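Local coordinates for protein DNA-entry nuclease inhibitor (Bacillus subtilis subsp. subtilis, PDB 4MQD) that inhibits the DNA-degrading activity of the DNA-entry nuclease NucA and plays a role in the competence of cells to be transformed, at residues I5-P10 / L63-S68; Q11-S16 / K98-D103; I50-Q55 / L111-V116; R56-F61 / H124-I129. All coordinates share one frame; numbering follows the deposited sequence.

Interaction 1 of 4, residues I5-P10 / L63-S68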
loop_
_atom_site.group_PDB
_atom_site.type_symbol
_atom_site.label_atom_id
_atom_site.label_comp_id
_atom_site.label_asym_id
_atom_site.label_seq_id
_atom_site.Cartn_x
_atom_site.Cartn_y
_atom_site.Cartn_z
ATOM N N ILE A 5 2.404 17.718 7.315
ATOM C CA ILE A 5 2.422 16.880 6.118
ATOM C C ILE A 5 3.126 17.604 4.973
ATOM O O ILE A 5 2.939 18.806 4.775
ATOM C CB ILE A 5 0.994 16.496 5.682
ATOM C CG1 ILE A 5 0.280 15.743 6.811
ATOM C CG2 ILE A 5 1.027 15.650 4.413
ATOM C CD1 ILE A 5 -1.201 15.532 6.573
ATOM N N LYS A 6 3.931 16.858 4.222
ATOM C CA LYS A 6 4.695 17.416 3.111
ATOM C C LYS A 6 5.065 16.304 2.130
ATOM O O LYS A 6 5.486 15.221 2.544
ATOM C CB LYS A 6 5.953 18.103 3.646
ATOM C CG LYS A 6 6.710 18.954 2.642
ATOM C CD LYS A 6 7.748 19.816 3.351
ATOM C CE LYS A 6 8.515 20.701 2.382
ATOM N NZ LYS A 6 9.493 21.583 3.078
ATOM N N SER A 7 4.887 16.572 0.837
ATOM C CA SER A 7 5.202 15.603 -0.215
ATOM C C SER A 7 6.104 16.225 -1.272
ATOM O O SER A 7 6.041 17.430 -1.526
ATOM C CB SER A 7 3.921 15.086 -0.874
ATOM O OG SER A 7 3.255 14.150 -0.045
ATOM N N TRP A 8 6.932 15.386 -1.889
ATOM C CA TRP A 8 7.875 15.824 -2.911
ATOM C C TRP A 8 7.572 15.183 -4.256
ATOM O O TRP A 8 7.119 14.042 -4.329
ATOM C CB TRP A 8 9.307 15.470 -2.501
ATOM C CG TRP A 8 9.927 16.433 -1.546
ATOM C CD1 TRP A 8 10.794 17.444 -1.848
ATOM C CD2 TRP A 8 9.740 16.474 -0.128
ATOM N NE1 TRP A 8 11.157 18.113 -0.704
ATOM C CE2 TRP A 8 10.523 17.538 0.365
ATOM C CE3 TRP A 8 8.983 15.718 0.773
ATOM C CZ2 TRP A 8 10.574 17.861 1.721
ATOM C CZ3 TRP A 8 9.033 16.041 2.121
ATOM C CH2 TRP A 8 9.823 17.104 2.581
ATOM N N LYS A 9 7.840 15.932 -5.318
ATOM C CA LYS A 9 7.778 15.419 -6.680
ATOM C C LYS A 9 8.706 14.206 -6.816
ATOM O O LYS A 9 9.807 14.214 -6.271
ATOM C CB LYS A 9 8.219 16.525 -7.644
ATOM C CG LYS A 9 8.156 16.175 -9.120
ATOM C CD LYS A 9 8.816 17.270 -9.947
ATOM C CE LYS A 9 8.780 16.953 -11.434
ATOM N NZ LYS A 9 7.391 16.918 -11.970
ATOM N N PRO A 10 8.263 13.151 -7.525
ATOM C CA PRO A 10 9.157 12.012 -7.749
ATOM C C PRO A 10 10.475 12.431 -8.401
ATOM O O PRO A 10 10.478 13.279 -9.296
ATOM C CB PRO A 10 8.356 11.114 -8.694
ATOM C CG PRO A 10 6.932 11.450 -8.417
ATOM C CD PRO A 10 6.912 12.909 -8.064
ATOM N N LEU A 63 10.488 8.566 -4.065
ATOM C CA LEU A 63 9.338 9.322 -3.558
ATOM C C LEU A 63 9.545 9.616 -2.081
ATOM O O LEU A 63 9.345 8.739 -1.235
ATOM C CB LEU A 63 8.033 8.542 -3.747
ATOM C CG LEU A 63 7.294 8.764 -5.065
ATOM C CD1 LEU A 63 8.194 8.442 -6.248
ATOM C CD2 LEU A 63 6.021 7.928 -5.103
ATOM N N PHE A 64 9.949 10.842 -1.769
ATOM C CA PHE A 64 10.164 11.232 -0.382
ATOM C C PHE A 64 8.898 11.853 0.192
ATOM O O PHE A 64 8.231 12.643 -0.479
ATOM C CB PHE A 64 11.334 12.204 -0.254
ATOM C CG PHE A 64 11.857 12.321 1.147
ATOM C CD1 PHE A 64 12.707 11.356 1.663
ATOM C CD2 PHE A 64 11.479 13.381 1.959
ATOM C CE1 PHE A 64 13.181 11.450 2.959
ATOM C CE2 PHE A 64 11.950 13.484 3.256
ATOM C CZ PHE A 64 12.801 12.516 3.757
ATOM N N ARG A 65 8.574 11.487 1.431
ATOM C CA ARG A 65 7.388 11.994 2.120
ATOM C C ARG A 65 7.692 12.327 3.574
ATOM O O ARG A 65 8.565 11.713 4.190
ATOM C CB ARG A 65 6.270 10.955 2.087
ATOM C CG ARG A 65 5.773 10.602 0.699
ATOM C CD ARG A 65 4.745 9.490 0.768
ATOM N NE ARG A 65 4.315 9.072 -0.560
ATOM C CZ ARG A 65 3.461 8.080 -0.801
ATOM N NH1 ARG A 65 2.929 7.382 0.197
ATOM N NH2 ARG A 65 3.139 7.784 -2.056
ATOM N N LEU A 66 6.956 13.298 4.110
ATOM C CA LEU A 66 7.032 13.670 5.519
ATOM C C LEU A 66 5.656 13.484 6.166
ATOM O O LEU A 66 4.686 14.132 5.767
ATOM C CB LEU A 66 7.489 15.124 5.658
ATOM C CG LEU A 66 7.551 15.735 7.063
ATOM C CD1 LEU A 66 8.455 14.935 7.990
ATOM C CD2 LEU A 66 8.012 17.181 6.982
ATOM N N ASN A 67 5.587 12.589 7.153
ATOM C CA ASN A 67 4.356 12.310 7.903
ATOM C C ASN A 67 3.164 11.943 7.019
ATOM O O ASN A 67 2.047 12.418 7.232
ATOM C CB ASN A 67 4.000 13.491 8.814
ATOM C CG ASN A 67 5.069 13.765 9.855
ATOM O OD1 ASN A 67 5.587 12.841 10.483
ATOM N ND2 ASN A 67 5.397 15.037 10.053
ATOM N N SER A 68 3.409 11.090 6.030
ATOM C CA SER A 68 2.344 10.602 5.165
ATOM C C SER A 68 1.538 9.532 5.887
ATOM O O SER A 68 2.098 8.705 6.606
ATOM C CB SER A 68 2.917 10.026 3.871
ATOM O OG SER A 68 1.884 9.531 3.037
HETATM O O HOH W 1 6.740 11.724 -2.728
HETATM O O HOH W 2 10.741 12.671 -4.010
#

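Interaction 2 of 4, residues Q11-S16 / K98-D103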
loop_
_atom_site.group_PDB
_atom_site.type_symbol
_atom_site.label_atom_id
_atom_site.label_comp_id
_atom_site.label_asym_id
_atom_site.label_seq_id
_atom_site.Cartn_x
_atom_site.Cartn_y
_atom_site.Cartn_z
ATOM N N GLN A 11 11.578 11.845 -7.944
ATOM C CA GLN A 11 12.909 12.188 -8.437
ATOM C C GLN A 11 13.578 10.968 -9.049
ATOM O O GLN A 11 13.792 9.964 -8.369
ATOM C CB GLN A 11 13.776 12.726 -7.297
ATOM C CG GLN A 11 13.362 14.100 -6.790
ATOM C CD GLN A 11 13.576 15.200 -7.814
ATOM O OE1 GLN A 11 14.434 15.095 -8.690
ATOM N NE2 GLN A 11 12.792 16.265 -7.706
ATOM N N GLU A 12 13.910 11.067 -10.333
ATOM C CA GLU A 12 14.622 10.003 -11.027
ATOM C C GLU A 12 16.058 9.926 -10.509
ATOM O O GLU A 12 16.680 10.950 -10.228
ATOM C CB GLU A 12 14.603 10.242 -12.540
ATOM C CG GLU A 12 15.036 9.039 -13.367
ATOM C CD GLU A 12 14.692 9.176 -14.843
ATOM O OE1 GLU A 12 14.426 10.310 -15.299
ATOM O OE2 GLU A 12 14.690 8.144 -15.549
ATOM N N LEU A 13 16.569 8.708 -10.369
ATOM C CA LEU A 13 17.902 8.484 -9.818
ATOM C C LEU A 13 18.494 7.205 -10.398
ATOM O O LEU A 13 17.843 6.158 -10.391
ATOM C CB LEU A 13 17.827 8.376 -8.292
ATOM C CG LEU A 13 19.142 8.464 -7.513
ATOM C CD1 LEU A 13 19.695 9.881 -7.544
ATOM C CD2 LEU A 13 18.950 8.003 -6.075
ATOM N N SER A 14 19.721 7.296 -10.907
ATOM C CA SER A 14 20.430 6.120 -11.410
ATOM C C SER A 14 21.075 5.372 -10.250
ATOM O O SER A 14 21.980 5.892 -9.599
ATOM C CB SER A 14 21.496 6.523 -12.431
ATOM O OG SER A 14 20.897 7.043 -13.604
ATOM N N ILE A 15 20.597 4.157 -9.990
ATOM C CA ILE A 15 21.130 3.329 -8.911
ATOM C C ILE A 15 22.366 2.574 -9.388
ATOM O O ILE A 15 22.344 1.936 -10.439
ATOM C CB ILE A 15 20.096 2.296 -8.410
ATOM C CG1 ILE A 15 18.799 2.988 -7.964
ATOM C CG2 ILE A 15 20.684 1.442 -7.287
ATOM C CD1 ILE A 15 18.990 4.088 -6.943
ATOM N N SER A 16 23.437 2.654 -8.605
ATOM C CA SER A 16 24.633 1.853 -8.836
ATOM C C SER A 16 24.950 1.046 -7.585
ATOM O O SER A 16 24.648 1.468 -6.467
ATOM C CB SER A 16 25.819 2.743 -9.200
ATOM O OG SER A 16 25.665 3.283 -10.498
ATOM N N LYS A 98 23.056 11.768 -9.540
ATOM C CA LYS A 98 22.694 13.129 -9.150
ATOM C C LYS A 98 22.478 13.163 -7.642
ATOM O O LYS A 98 22.073 12.160 -7.047
ATOM C CB LYS A 98 21.411 13.581 -9.852
ATOM C CG LYS A 98 21.545 13.733 -11.358
ATOM C CD LYS A 98 20.289 14.323 -11.987
ATOM C CE LYS A 98 19.138 13.330 -12.000
ATOM N NZ LYS A 98 17.955 13.860 -12.734
ATOM N N ARG A 99 22.758 14.310 -7.030
ATOM C CA ARG A 99 22.498 14.500 -5.608
ATOM C C ARG A 99 21.109 15.101 -5.423
ATOM O O ARG A 99 20.841 16.212 -5.880
ATOM C CB ARG A 99 23.552 15.405 -4.972
ATOM C CG ARG A 99 23.307 15.678 -3.494
ATOM C CD ARG A 99 24.450 16.440 -2.848
ATOM N NE ARG A 99 25.559 15.564 -2.470
ATOM C CZ ARG A 99 26.546 15.907 -1.643
ATOM N NH1 ARG A 99 26.579 17.115 -1.089
ATOM N NH2 ARG A 99 27.507 15.033 -1.361
ATOM N N LEU A 100 20.228 14.357 -4.762
ATOM C CA LEU A 100 18.900 14.856 -4.427
ATOM C C LEU A 100 18.964 15.592 -3.096
ATOM O O LEU A 100 19.810 15.286 -2.254
ATOM C CB LEU A 100 17.896 13.706 -4.341
ATOM C CG LEU A 100 17.842 12.761 -5.546
ATOM C CD1 LEU A 100 16.784 11.694 -5.326
ATOM C CD2 LEU A 100 17.573 13.521 -6.834
ATOM N N SER A 101 18.076 16.567 -2.920
ATOM C CA SER A 101 17.997 17.333 -1.679
ATOM C C SER A 101 16.550 17.466 -1.228
ATOM O O SER A 101 15.651 17.645 -2.048
ATOM C CB SER A 101 18.609 18.718 -1.870
ATOM O OG SER A 101 19.979 18.615 -2.205
ATOM N N PHE A 102 16.337 17.369 0.083
ATOM C CA PHE A 102 15.004 17.462 0.666
ATOM C C PHE A 102 15.057 18.303 1.935
ATOM O O PHE A 102 15.847 18.024 2.839
ATOM C CB PHE A 102 14.464 16.064 0.977
ATOM C CG PHE A 102 14.420 15.154 -0.220
ATOM C CD1 PHE A 102 15.509 14.355 -0.544
ATOM C CD2 PHE A 102 13.295 15.108 -1.030
ATOM C CE1 PHE A 102 15.472 13.521 -1.651
ATOM C CE2 PHE A 102 13.252 14.276 -2.136
ATOM C CZ PHE A 102 14.340 13.481 -2.447
ATOM N N ASP A 103 14.220 19.337 1.986
ATOM C CA ASP A 103 14.167 20.248 3.124
ATOM C C ASP A 103 13.438 19.593 4.301
ATOM O O ASP A 103 12.239 19.795 4.500
ATOM C CB ASP A 103 13.480 21.558 2.717
ATOM C CG ASP A 103 13.534 22.616 3.805
ATOM O OD1 ASP A 103 14.571 22.717 4.495
ATOM O OD2 ASP A 103 12.540 23.356 3.964
HETATM O O HOH W 3 16.073 13.635 -10.729
HETATM O O HOH W 4 21.107 10.139 -11.472
#

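Interaction 3 of 4, residues I50-Q55 / L111-V116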
loop_
_atom_site.group_PDB
_atom_site.type_symbol
_atom_site.label_atom_id
_atom_site.label_comp_id
_atom_site.label_asym_id
_atom_site.label_seq_id
_atom_site.Cartn_x
_atom_site.Cartn_y
_atom_site.Cartn_z
ATOM N N ILE A 50 22.046 6.592 6.427
ATOM C CA ILE A 50 21.462 5.271 6.216
ATOM C C ILE A 50 21.495 4.951 4.729
ATOM O O ILE A 50 20.984 5.721 3.916
ATOM C CB ILE A 50 19.994 5.203 6.693
ATOM C CG1 ILE A 50 19.878 5.596 8.170
ATOM C CG2 ILE A 50 19.426 3.804 6.466
ATOM C CD1 ILE A 50 18.466 5.935 8.601
ATOM N N SER A 51 22.103 3.821 4.375
ATOM C CA SER A 51 22.053 3.323 3.006
ATOM C C SER A 51 21.001 2.236 2.924
ATOM O O SER A 51 20.962 1.340 3.767
ATOM C CB SER A 51 23.405 2.770 2.564
ATOM O OG SER A 51 24.418 3.753 2.680
ATOM N N PHE A 52 20.146 2.326 1.911
ATOM C CA PHE A 52 19.113 1.329 1.685
ATOM C C PHE A 52 19.501 0.455 0.501
ATOM O O PHE A 52 20.053 0.942 -0.486
ATOM C CB PHE A 52 17.763 2.003 1.435
ATOM C CG PHE A 52 17.192 2.675 2.650
ATOM C CD1 PHE A 52 16.612 1.922 3.664
ATOM C CD2 PHE A 52 17.237 4.057 2.787
ATOM C CE1 PHE A 52 16.086 2.534 4.789
ATOM C CE2 PHE A 52 16.713 4.675 3.911
ATOM C CZ PHE A 52 16.136 3.912 4.914
ATOM N N GLU A 53 19.220 -0.838 0.615
ATOM C CA GLU A 53 19.483 -1.779 -0.461
ATOM C C GLU A 53 18.451 -1.599 -1.568
ATOM O O GLU A 53 17.259 -1.447 -1.299
ATOM C CB GLU A 53 19.413 -3.210 0.063
ATOM C CG GLU A 53 19.858 -4.263 -0.943
ATOM C CD GLU A 53 19.230 -5.623 -0.705
ATOM O OE1 GLU A 53 18.211 -5.707 0.018
ATOM O OE2 GLU A 53 19.753 -6.612 -1.258
ATOM N N ALA A 54 18.922 -1.621 -2.810
ATOM C CA ALA A 54 18.055 -1.569 -3.979
ATOM C C ALA A 54 18.124 -2.909 -4.692
ATOM O O ALA A 54 19.142 -3.600 -4.629
ATOM C CB ALA A 54 18.487 -0.448 -4.910
ATOM N N GLN A 55 17.038 -3.275 -5.368
ATOM C CA GLN A 55 16.946 -4.576 -6.029
ATOM C C GLN A 55 17.877 -4.700 -7.232
ATOM O O GLN A 55 18.438 -5.767 -7.473
ATOM C CB GLN A 55 15.511 -4.847 -6.471
ATOM C CG GLN A 55 14.554 -5.089 -5.319
ATOM C CD GLN A 55 13.205 -5.591 -5.788
ATOM O OE1 GLN A 55 12.755 -5.258 -6.885
ATOM N NE2 GLN A 55 12.552 -6.400 -4.960
ATOM N N LEU A 111 12.310 6.597 9.857
ATOM C CA LEU A 111 12.443 6.597 8.408
ATOM C C LEU A 111 12.099 5.220 7.855
ATOM O O LEU A 111 12.775 4.236 8.165
ATOM C CB LEU A 111 13.871 6.980 8.014
ATOM C CG LEU A 111 14.104 7.341 6.545
ATOM C CD1 LEU A 111 13.425 8.659 6.200
ATOM C CD2 LEU A 111 15.594 7.412 6.244
ATOM N N THR A 112 11.045 5.158 7.044
ATOM C CA THR A 112 10.610 3.910 6.426
ATOM C C THR A 112 10.856 3.947 4.921
ATOM O O THR A 112 10.581 4.954 4.270
ATOM C CB THR A 112 9.119 3.641 6.697
ATOM O OG1 THR A 112 8.900 3.554 8.110
ATOM C CG2 THR A 112 8.667 2.340 6.040
ATOM N N CYS A 113 11.378 2.847 4.380
ATOM C CA CYS A 113 11.620 2.716 2.945
ATOM C C CYS A 113 10.883 1.501 2.385
ATOM O O CYS A 113 11.148 0.366 2.790
ATOM C CB CYS A 113 13.117 2.584 2.660
ATOM S SG CYS A 113 13.531 2.430 0.902
ATOM N N TRP A 114 9.956 1.746 1.463
ATOM C CA TRP A 114 9.255 0.674 0.764
ATOM C C TRP A 114 9.884 0.466 -0.605
ATOM O O TRP A 114 10.065 1.429 -1.356
ATOM C CB TRP A 114 7.775 1.011 0.569
ATOM C CG TRP A 114 6.940 1.002 1.808
ATOM C CD1 TRP A 114 6.246 -0.054 2.324
ATOM C CD2 TRP A 114 6.673 2.114 2.666
ATOM N NE1 TRP A 114 5.575 0.328 3.460
ATOM C CE2 TRP A 114 5.817 1.655 3.691
ATOM C CE3 TRP A 114 7.077 3.452 2.670
ATOM C CZ2 TRP A 114 5.361 2.489 4.714
ATOM C CZ3 TRP A 114 6.623 4.281 3.684
ATOM C CH2 TRP A 114 5.775 3.796 4.694
ATOM N N THR A 115 10.204 -0.784 -0.928
ATOM C CA THR A 115 10.689 -1.143 -2.259
ATOM C C THR A 115 9.509 -1.548 -3.138
ATOM O O THR A 115 8.846 -2.551 -2.870
ATOM C CB THR A 115 11.701 -2.303 -2.198
ATOM O OG1 THR A 115 12.832 -1.909 -1.413
ATOM C CG2 THR A 115 12.171 -2.691 -3.596
ATOM N N VAL A 116 9.253 -0.756 -4.179
ATOM C CA VAL A 116 8.162 -1.006 -5.122
ATOM C C VAL A 116 8.749 -1.241 -6.517
ATOM O O VAL A 116 9.047 -0.282 -7.234
ATOM C CB VAL A 116 7.177 0.183 -5.169
ATOM C CG1 VAL A 116 5.967 -0.153 -6.034
ATOM C CG2 VAL A 116 6.745 0.572 -3.761
HETATM O O HOH W 5 15.220 -3.413 -2.070
#

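Interaction 4 of 4, residues R56-F61 / H124-I129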
loop_
_atom_site.group_PDB
_atom_site.type_symbol
_atom_site.label_atom_id
_atom_site.label_comp_id
_atom_site.label_asym_id
_atom_site.label_seq_id
_atom_site.Cartn_x
_atom_site.Cartn_y
_atom_site.Cartn_z
ATOM N N ARG A 56 18.031 -3.616 -7.985
ATOM C CA ARG A 56 18.873 -3.629 -9.177
ATOM C C ARG A 56 19.392 -2.239 -9.532
ATOM O O ARG A 56 18.909 -1.226 -9.018
ATOM C CB ARG A 56 18.105 -4.225 -10.361
ATOM C CG ARG A 56 16.781 -3.540 -10.655
ATOM C CD ARG A 56 15.961 -4.301 -11.685
ATOM N NE ARG A 56 15.601 -5.641 -11.218
ATOM C CZ ARG A 56 14.632 -5.915 -10.342
ATOM N NH1 ARG A 56 13.891 -4.946 -9.805
ATOM N NH2 ARG A 56 14.402 -7.179 -9.995
ATOM N N ASN A 57 20.391 -2.215 -10.408
ATOM C CA ASN A 57 20.966 -0.973 -10.904
ATOM C C ASN A 57 20.192 -0.512 -12.128
ATOM O O ASN A 57 20.258 -1.134 -13.190
ATOM C CB ASN A 57 22.441 -1.174 -11.243
ATOM C CG ASN A 57 23.258 -1.597 -10.038
ATOM O OD1 ASN A 57 22.963 -1.214 -8.907
ATOM N ND2 ASN A 57 24.289 -2.390 -10.277
ATOM N N THR A 58 19.450 0.576 -11.964
ATOM C CA THR A 58 18.545 1.063 -12.993
ATOM C C THR A 58 18.148 2.503 -12.685
ATOM O O THR A 58 18.471 3.025 -11.616
ATOM C CB THR A 58 17.276 0.179 -13.066
ATOM O OG1 THR A 58 16.441 0.607 -14.149
ATOM C CG2 THR A 58 16.481 0.240 -11.761
ATOM N N LYS A 59 17.464 3.144 -13.629
ATOM C CA LYS A 59 16.882 4.462 -13.386
ATOM C C LYS A 59 15.623 4.295 -12.540
ATOM O O LYS A 59 14.569 3.911 -13.046
ATOM C CB LYS A 59 16.571 5.189 -14.699
ATOM C CG LYS A 59 17.753 5.973 -15.248
ATOM C CD LYS A 59 17.542 6.406 -16.692
ATOM C CE LYS A 59 17.867 5.286 -17.670
ATOM N NZ LYS A 59 17.863 5.757 -19.083
ATOM N N ALA A 60 15.754 4.573 -11.246
ATOM C CA ALA A 60 14.662 4.408 -10.292
ATOM C C ALA A 60 14.078 5.760 -9.909
ATOM O O ALA A 60 14.675 6.803 -10.180
ATOM C CB ALA A 60 15.161 3.683 -9.055
ATOM N N PHE A 61 12.906 5.732 -9.280
ATOM C CA PHE A 61 12.269 6.939 -8.766
ATOM C C PHE A 61 12.272 6.924 -7.242
ATOM O O PHE A 61 11.946 5.908 -6.626
ATOM C CB PHE A 61 10.835 7.063 -9.289
ATOM C CG PHE A 61 10.752 7.485 -10.727
ATOM C CD1 PHE A 61 10.860 8.825 -11.077
ATOM C CD2 PHE A 61 10.572 6.545 -11.732
ATOM C CE1 PHE A 61 10.787 9.221 -12.402
ATOM C CE2 PHE A 61 10.497 6.935 -13.060
ATOM C CZ PHE A 61 10.604 8.274 -13.395
ATOM N N HIS A 124 6.099 2.717 -13.402
ATOM C CA HIS A 124 6.616 1.695 -14.319
ATOM C C HIS A 124 8.144 1.645 -14.338
ATOM O O HIS A 124 8.764 1.385 -15.369
ATOM C CB HIS A 124 6.038 1.903 -15.720
ATOM C CG HIS A 124 4.559 2.132 -15.719
ATOM N ND1 HIS A 124 3.653 1.133 -15.436
ATOM C CD2 HIS A 124 3.829 3.252 -15.935
ATOM C CE1 HIS A 124 2.428 1.624 -15.491
ATOM N NE2 HIS A 124 2.507 2.908 -15.792
ATOM N N ALA A 125 8.726 1.900 -13.172
ATOM C CA ALA A 125 10.156 1.784 -12.941
ATOM C C ALA A 125 10.320 1.523 -11.452
ATOM O O ALA A 125 9.440 1.871 -10.662
ATOM C CB ALA A 125 10.873 3.060 -13.344
ATOM N N ASP A 126 11.430 0.904 -11.068
ATOM C CA ASP A 126 11.672 0.610 -9.661
ATOM C C ASP A 126 11.499 1.883 -8.846
ATOM O O ASP A 126 12.118 2.904 -9.137
ATOM C CB ASP A 126 13.066 0.019 -9.454
ATOM C CG ASP A 126 13.180 -1.404 -9.971
ATOM O OD1 ASP A 126 12.160 -1.980 -10.409
ATOM O OD2 ASP A 126 14.297 -1.953 -9.937
ATOM N N THR A 127 10.627 1.817 -7.846
ATOM C CA THR A 127 10.246 2.986 -7.072
ATOM C C THR A 127 10.527 2.742 -5.597
ATOM O O THR A 127 10.189 1.686 -5.056
ATOM C CB THR A 127 8.755 3.314 -7.279
ATOM O OG1 THR A 127 8.499 3.493 -8.678
ATOM C CG2 THR A 127 8.361 4.582 -6.525
ATOM N N TYR A 128 11.156 3.723 -4.958
ATOM C CA TYR A 128 11.480 3.639 -3.540
ATOM C C TYR A 128 10.790 4.769 -2.788
ATOM O O TYR A 128 11.116 5.944 -2.972
ATOM C CB TYR A 128 12.995 3.662 -3.346
ATOM C CG TYR A 128 13.651 2.442 -3.951
ATOM C CD1 TYR A 128 13.793 1.270 -3.216
ATOM C CD2 TYR A 128 14.092 2.446 -5.272
ATOM C CE1 TYR A 128 14.374 0.140 -3.771
ATOM C CE2 TYR A 128 14.673 1.320 -5.836
ATOM C CZ TYR A 128 14.812 0.173 -5.081
ATOM O OH TYR A 128 15.386 -0.945 -5.633
ATOM N N ILE A 129 9.809 4.400 -1.967
ATOM C CA ILE A 129 9.030 5.362 -1.197
ATOM C C ILE A 129 9.676 5.516 0.171
ATOM O O ILE A 129 9.881 4.529 0.878
ATOM C CB ILE A 129 7.559 4.921 -1.034
ATOM C CG1 ILE A 129 6.910 4.715 -2.410
ATOM C CG2 ILE A 129 6.779 5.951 -0.222
ATOM C CD1 ILE A 129 5.512 4.135 -2.358
HETATM O O HOH W 6 16.099 -0.956 -8.150
HETATM O O HOH W 7 13.490 0.498 -12.883
#

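Interaction 1 of 4, residues I5-P10 / L63-S68
Lys-6 and Leu-66 form an antiparallel hydrogen-bonded pair. Lys-6 N reaches Leu-66 O at 3.2 Å, and Leu-66 N returns to Lys-6 O at 2.9 Å. The next pair, Ser-7 with Arg-65, is non-hydrogen-bonded, and beyond it the ladder frays: Trp-8 N makes a weak bond to Phe-64 O at 3.3 Å, with 142° at the hydrogen. Water takes over from there, one molecule donating to both Trp-8 O and Phe-64 O, a second donating to Lys-9 O while accepting from Phe-64 N.

The aromatic part is a T-shaped stack. Trp-8 CG stands anti to its carbonyl carbon (chi1 -81°), and the indole runs out beside Phe-64. Phe-64 turns its CD2 edge to the six-membered ring of Trp-8, with centroids 5.2 Å apart and planes at 76°. CD2 stands over the rim of the indole, 3.6 Å from Trp-8 CZ3, while Leu-66 CB meets the same CZ3 at the indole's edge. At the far end Pro-10 CB rests on Leu-63 CD1 at 3.6 Å.

Strand 127-134 bonds along the other edge of 59-66. The arrangement is that of the edge strand 6-14 of a mixed five-stranded β-sheet, whose ladder to 59-66 is interrupted and bridged by two waters.

Interaction 2 of 4, residues Q11-S16 / K98-D103
Gln-11 and Leu-13 face Leu-100 and Lys-98 without a direct hydrogen bond between them: the axes of strands 11-14 and 100-102 come no nearer than 9.6 Å and run at 140° to each other, and the closest CA pair, Leu-13 with Lys-98, is 6.7 Å apart. Side chains and water therefore make the contact.

Leu-100 is its apolar centre. Its CD1 touches Gln-11 CB at 3.7 Å, and the two side chains run alongside in opposing senses. Leu-13 crosses it obliquely, CD1 to Leu-100 CG at 4.0 Å. Turned there by chi2 (71°), Leu-13 CD1 also comes within 3.3 Å of Lys-98 O.

Above this, one water collects the Gln-11 amide oxygen, the Glu-12 carbonyl and the Lys-98 ammonium. It donates to Gln-11 OE1 and to Glu-12 O, and accepts from Lys-98 NZ at 2.8 Å. The lysine chain bends at chi3 (-72°), its CE passing near Glu-12 O. A second water accepts from Ser-14 N and Lys-98 N, each at 3.2 Å, joining the two backbones.

Strand 6-14 borders one sheet and 100-102 the other, so the contact closes one margin between them. Its chemistry is layered: buried leucines inside, and outside them a hydrated outer layer where the ammonium reaches the strand through water. Glu-12 OE1, 5.6 Å from Lys-98 NZ, is too far for a salt bridge, though the opposite charges probably attract mildly.

Interaction 3 of 4, residues I50-Q55 / L111-V116
Phe-52 and Cys-113 meet in the core between two facing β-sheets, where strand 49-53 of the antiparallel sheet lies over strand 107-116 of the mixed sheet. The axes of 50-53 and 111-116 approach to 9.1 Å at 21°, a sheet-on-sheet spacing bridged by side chains.

Cys-113 covers one face of the phenyl ring. Its CB forms a CH-pi contact 3.8 Å from the ring centroid, 18° off the normal. With SG anti to the backbone N (chi1 -179°), the sulfur lies over the same face, a sulfur-aromatic contact at 4.3 Å from the centroid. Ile-50 CG2 covers the opposite face, and Leu-111 CD2 approaches the ring's edge, 3.8 Å from Phe-52 CE2; the same methyl meets Ile-50 CD1. Toward the strand ends the contact turns polar: a water joins Glu-53 O to Thr-115 OG1, while Thr-115 CG2 packs 3.8 Å from Gln-55 CD; the amide NE2 of Gln-55 hydrogen-bonds to Glu-76 OE1.

Around this core, Val-22 of strand 19-24 touches Phe-52, Phe-20 touches Cys-113, and Ile-130 of strand 127-134 packs on Leu-111.

Interaction 4 of 4, residues R56-F61 / H124-I129
Phe-61 sits between Asp-126 and Tyr-128 in the close-knit part of the contact. Its N donates to Asp-126 O at 2.9 Å, and its O accepts from Tyr-128 N at 2.9 Å. Beside this ladder Ala-60 CB lies 3.1 Å from Asp-126 O and also meets the Tyr-128 ring at its edge, near CE2. Ala-125 CB approaches the edge of the Phe-61 ring, 3.9 Å from CD2.

These bonds define a parallel bridge, Phe-61 with Thr-127, where strands 59-66 and 127-134 begin side by side in the mixed sheet; their short axes are 5.5 Å apart at 31°. Thr-127 OG1 donates back to Ala-125 O and is also bonded to Ser-121.

Before the strands start, exposed Arg-56 and waters form the open side, reaching in to the buried Asp-126 carboxylate. Arg-56 CG stands between its backbone N and carbonyl carbon (chi1 55°), close beside Asp-126 OD2. Arg-56 NH1 bonds to Asp-126 OD2, a 3.0 Å salt bridge on the syn side, somewhat out of the carboxylate plane but near the guanidinium plane. The two planes lie 58° apart. A water donates to the same OD2 and to Tyr-128 OH, whose oxygen also bonds to Gln-55 N; Asp-126 OD1 is taken by Ala-118 N. A further water accepts from Asp-126 N and lies 3.2 Å from Thr-58 OG1.

Along the chain the first segments come in the order 5-10, 11-16, 50-55, 56-61, and the second as 63-68, 98-103, 111-116, 124-129, so every pair of interactions crosses. Interactions 1 and 4 lie at the two ends of strand 59-66, with centres about 17 Å apart, and join it to 6-14 on one edge and 127-134 on the other. Interactions 2 and 3 instead span the mixed and antiparallel sheets, their centres about 13 Å apart, at a margin and in the core. Phe-102 of interaction 2 packs on Phe-64 and Trp-8 of interaction 1, while Ile-15 meets Ala-54 of interaction 3. Sequence-distant strands are thereby interlocked into one compact two-sheet body.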